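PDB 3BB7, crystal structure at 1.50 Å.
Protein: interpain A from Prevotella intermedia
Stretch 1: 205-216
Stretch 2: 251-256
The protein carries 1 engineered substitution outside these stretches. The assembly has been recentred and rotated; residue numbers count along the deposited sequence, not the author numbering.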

# COMPACT_ATOMS: atom_id res chain seq x y z
N GLY A 205 -6.21 -3.89 -11.38
CA GLY A 205 -6.57 -2.57 -10.82
C GLY A 205 -7.92 -2.54 -10.13
O GLY A 205 -8.85 -3.17 -10.58
N ALA A 206 -8.00 -1.77 -9.05
CA ALA A 206 -9.26 -1.59 -8.32
C ALA A 206 -9.35 -0.17 -7.78
O ALA A 206 -8.32 0.47 -7.50
CB ALA A 206 -9.36 -2.59 -7.17
N TYR A 207 -10.60 0.28 -7.59
CA TYR A 207 -10.88 1.59 -7.00
C TYR A 207 -11.07 1.47 -5.51
O TYR A 207 -11.72 0.53 -5.03
CB TYR A 207 -12.13 2.21 -7.62
CG TYR A 207 -11.98 2.42 -9.11
CD1 TYR A 207 -12.64 1.59 -10.01
CD2 TYR A 207 -11.17 3.44 -9.61
CE1 TYR A 207 -12.50 1.80 -11.42
CE2 TYR A 207 -11.00 3.64 -10.98
CZ TYR A 207 -11.68 2.82 -11.87
OH TYR A 207 -11.52 3.02 -13.23
N MET A 208 -10.56 2.44 -4.76
CA MET A 208 -10.68 2.39 -3.30
C MET A 208 -12.10 2.46 -2.82
O MET A 208 -12.43 1.89 -1.79
CB MET A 208 -9.82 3.47 -2.63
CG MET A 208 -8.37 3.19 -2.75
SD MET A 208 -7.91 1.70 -1.83
CE MET A 208 -6.17 1.69 -2.21
N THR A 209 -12.98 3.11 -3.58
CA THR A 209 -14.37 3.15 -3.20
C THR A 209 -14.98 1.74 -3.17
O THR A 209 -15.81 1.41 -2.30
CB THR A 209 -15.18 4.08 -4.13
OG1 THR A 209 -16.52 4.20 -3.64
CG2 THR A 209 -15.22 3.57 -5.57
N ASP A 210 -14.54 0.90 -4.11
CA ASP A 210 -15.01 -0.48 -4.20
C ASP A 210 -14.36 -1.34 -3.12
O ASP A 210 -15.02 -2.20 -2.54
CB ASP A 210 -14.74 -1.02 -5.60
CG ASP A 210 -15.56 -0.35 -6.67
OD1 ASP A 210 -16.74 0.00 -6.43
OD2 ASP A 210 -15.01 -0.23 -7.79
N CYS A 211 -13.09 -1.07 -2.82
CA CYS A 211 -12.43 -1.75 -1.72
C CYS A 211 -13.21 -1.53 -0.40
O CYS A 211 -13.58 -2.51 0.28
CB CYS A 211 -10.98 -1.25 -1.62
SG CYS A 211 -10.04 -1.99 -0.27
N ALA A 212 -13.55 -0.27 -0.09
CA ALA A 212 -14.26 0.06 1.14
C ALA A 212 -15.65 -0.61 1.15
O ALA A 212 -16.06 -1.21 2.15
CB ALA A 212 -14.39 1.56 1.23
N ALA A 213 -16.37 -0.55 0.03
CA ALA A 213 -17.70 -1.19 -0.06
C ALA A 213 -17.65 -2.69 0.17
O ALA A 213 -18.50 -3.24 0.87
CB ALA A 213 -18.37 -0.85 -1.39
N GLY A 214 -16.63 -3.33 -0.38
CA GLY A 214 -16.51 -4.77 -0.28
C GLY A 214 -16.08 -5.16 1.12
O GLY A 214 -16.43 -6.24 1.62
N LEU A 215 -15.24 -4.33 1.75
CA LEU A 215 -14.86 -4.59 3.12
C LEU A 215 -16.10 -4.54 4.05
O LEU A 215 -16.24 -5.39 4.94
CB LEU A 215 -13.77 -3.60 3.56
CG LEU A 215 -12.36 -3.96 3.08
CD1 LEU A 215 -11.42 -2.74 3.20
CD2 LEU A 215 -11.78 -5.16 3.82
N ARG A 216 -17.01 -3.58 3.82
CA ARG A 216 -18.28 -3.54 4.59
C ARG A 216 -19.10 -4.79 4.33
O ARG A 216 -19.63 -5.42 5.27
CB ARG A 216 -19.13 -2.29 4.26
CG ARG A 216 -18.49 -0.97 4.72
CD ARG A 216 -19.40 0.22 4.40
NE ARG A 216 -19.54 0.54 2.99
CZ ARG A 216 -18.81 1.46 2.36
NH1 ARG A 216 -17.83 2.08 2.98
NH2 ARG A 216 -19.07 1.73 1.07
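Stretch 2 251-256: LIYGGV

The most unusual feature of this contact is a methionine methyl laid over a glycine backbone: Met208 CE lies 3.8 Å from Gly254 N and 3.9 Å from Tyr253 C, so that part of the seat for the helix side chain is bare main chain. Gly254, at phi/psi 163/-162, adopts a conformation that calls for glycine in its own right, because a CB there would be jammed against the carbonyl O of Tyr253; the same CB would also come within a tight 3.2 Å of Met208 CE. Stretch 2 runs as an extended strand from Leu251 to Gly255, whereas stretch 1 enters as a loop, passes through Tyr207 at the N-cap position and continues as a helix from Met208 onward. The N-to-C directions of helix and strand make an angle of 148°, closer to antiparallel than to parallel, and their axes approach to 10.1 Å. Accordingly, the end of the strand lies by the start of the helix: Met208 CA is 6.9 Å from Gly255 CA, and Tyr207 CA is 7.1 Å from Val256 CA.

No hydrogen bond links the two stretches; the contact is one of packing, with 317 Å² buried over both sides. The helix makes its own main-chain bonds, among them Cys211 N to Tyr207 O at 3.1 Å, which ties the N-cap residue into the first turn. Met208, Cys211 and Leu215, spaced three and four residues apart, all direct their CA-to-CB bonds toward the strand. Ile252 answers them, pointing toward the helix. Its CG2 lies 3.9 Å from Met208 CE and its CD1 lies 3.9 Å from Leu215 CD1, while Cys211 SG is a looser neighbour, 4.5 Å from Ile252 CD1. Met208, with chi1 and chi2 both m and chi3 t, thus reaches Ile252 as well as the glycine backbone.

Tyr253, the next residue along, directs its CA-to-CB bond away from the helix, and its hydroxyl is hydrogen-bonded elsewhere in the structure. Beyond Gly255, Val256 directs its CA-to-CB bond toward stretch 1, where its side chain meets the loop ahead of the helix. Its CG1 lies 3.5 Å from Ala206 O, a contact with main chain, and its CG2 lies 3.6 Å from Tyr207 CE2, meeting the ring obliquely. Tyr207 points its CA-to-CB bond sideways, but with chi1 at m the end of the side chain comes nearer to stretch 2. Tyr207 and Val256 are exposed, unlike the buried residues around Ile252.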

# COMPACT_ATOMS: atom_id res chain seq x y z
N LEU A 251 -3.33 1.48 7.74
CA LEU A 251 -4.21 2.08 6.73
C LEU A 251 -3.94 1.58 5.31
O LEU A 251 -2.80 1.61 4.87
CB LEU A 251 -4.07 3.60 6.72
CG LEU A 251 -4.44 4.29 8.05
CD1 LEU A 251 -4.05 5.74 8.02
CD2 LEU A 251 -5.91 4.17 8.30
N ILE A 252 -4.97 1.13 4.62
CA ILE A 252 -4.86 0.83 3.19
C ILE A 252 -4.83 2.18 2.47
O ILE A 252 -5.69 3.04 2.71
CB ILE A 252 -6.12 0.03 2.76
CG1 ILE A 252 -6.20 -1.29 3.55
CG2 ILE A 252 -6.14 -0.19 1.24
CD1 ILE A 252 -7.57 -1.98 3.47
N TYR A 253 -3.84 2.40 1.60
CA TYR A 253 -3.62 3.72 1.01
C TYR A 253 -3.25 3.54 -0.46
O TYR A 253 -2.52 2.63 -0.81
CB TYR A 253 -2.45 4.36 1.76
CG TYR A 253 -2.28 5.87 1.64
CD1 TYR A 253 -2.66 6.71 2.69
CD2 TYR A 253 -1.74 6.46 0.49
CE1 TYR A 253 -2.47 8.08 2.62
CE2 TYR A 253 -1.53 7.84 0.40
CZ TYR A 253 -1.91 8.66 1.47
OH TYR A 253 -1.70 10.03 1.40
N GLY A 254 -3.73 4.41 -1.34
CA GLY A 254 -3.33 4.29 -2.74
C GLY A 254 -4.24 5.06 -3.65
O GLY A 254 -5.00 5.93 -3.21
N GLY A 255 -4.20 4.73 -4.93
CA GLY A 255 -5.02 5.45 -5.91
C GLY A 255 -4.74 4.99 -7.32
O GLY A 255 -3.88 4.14 -7.54
N VAL A 256 -5.47 5.57 -8.27
CA VAL A 256 -5.37 5.16 -9.67
C VAL A 256 -5.37 6.42 -10.54
O VAL A 256 -6.11 7.38 -10.25
CB VAL A 256 -6.56 4.26 -10.09
CG1 VAL A 256 -6.61 2.98 -9.28
CG2 VAL A 256 -7.87 5.02 -9.92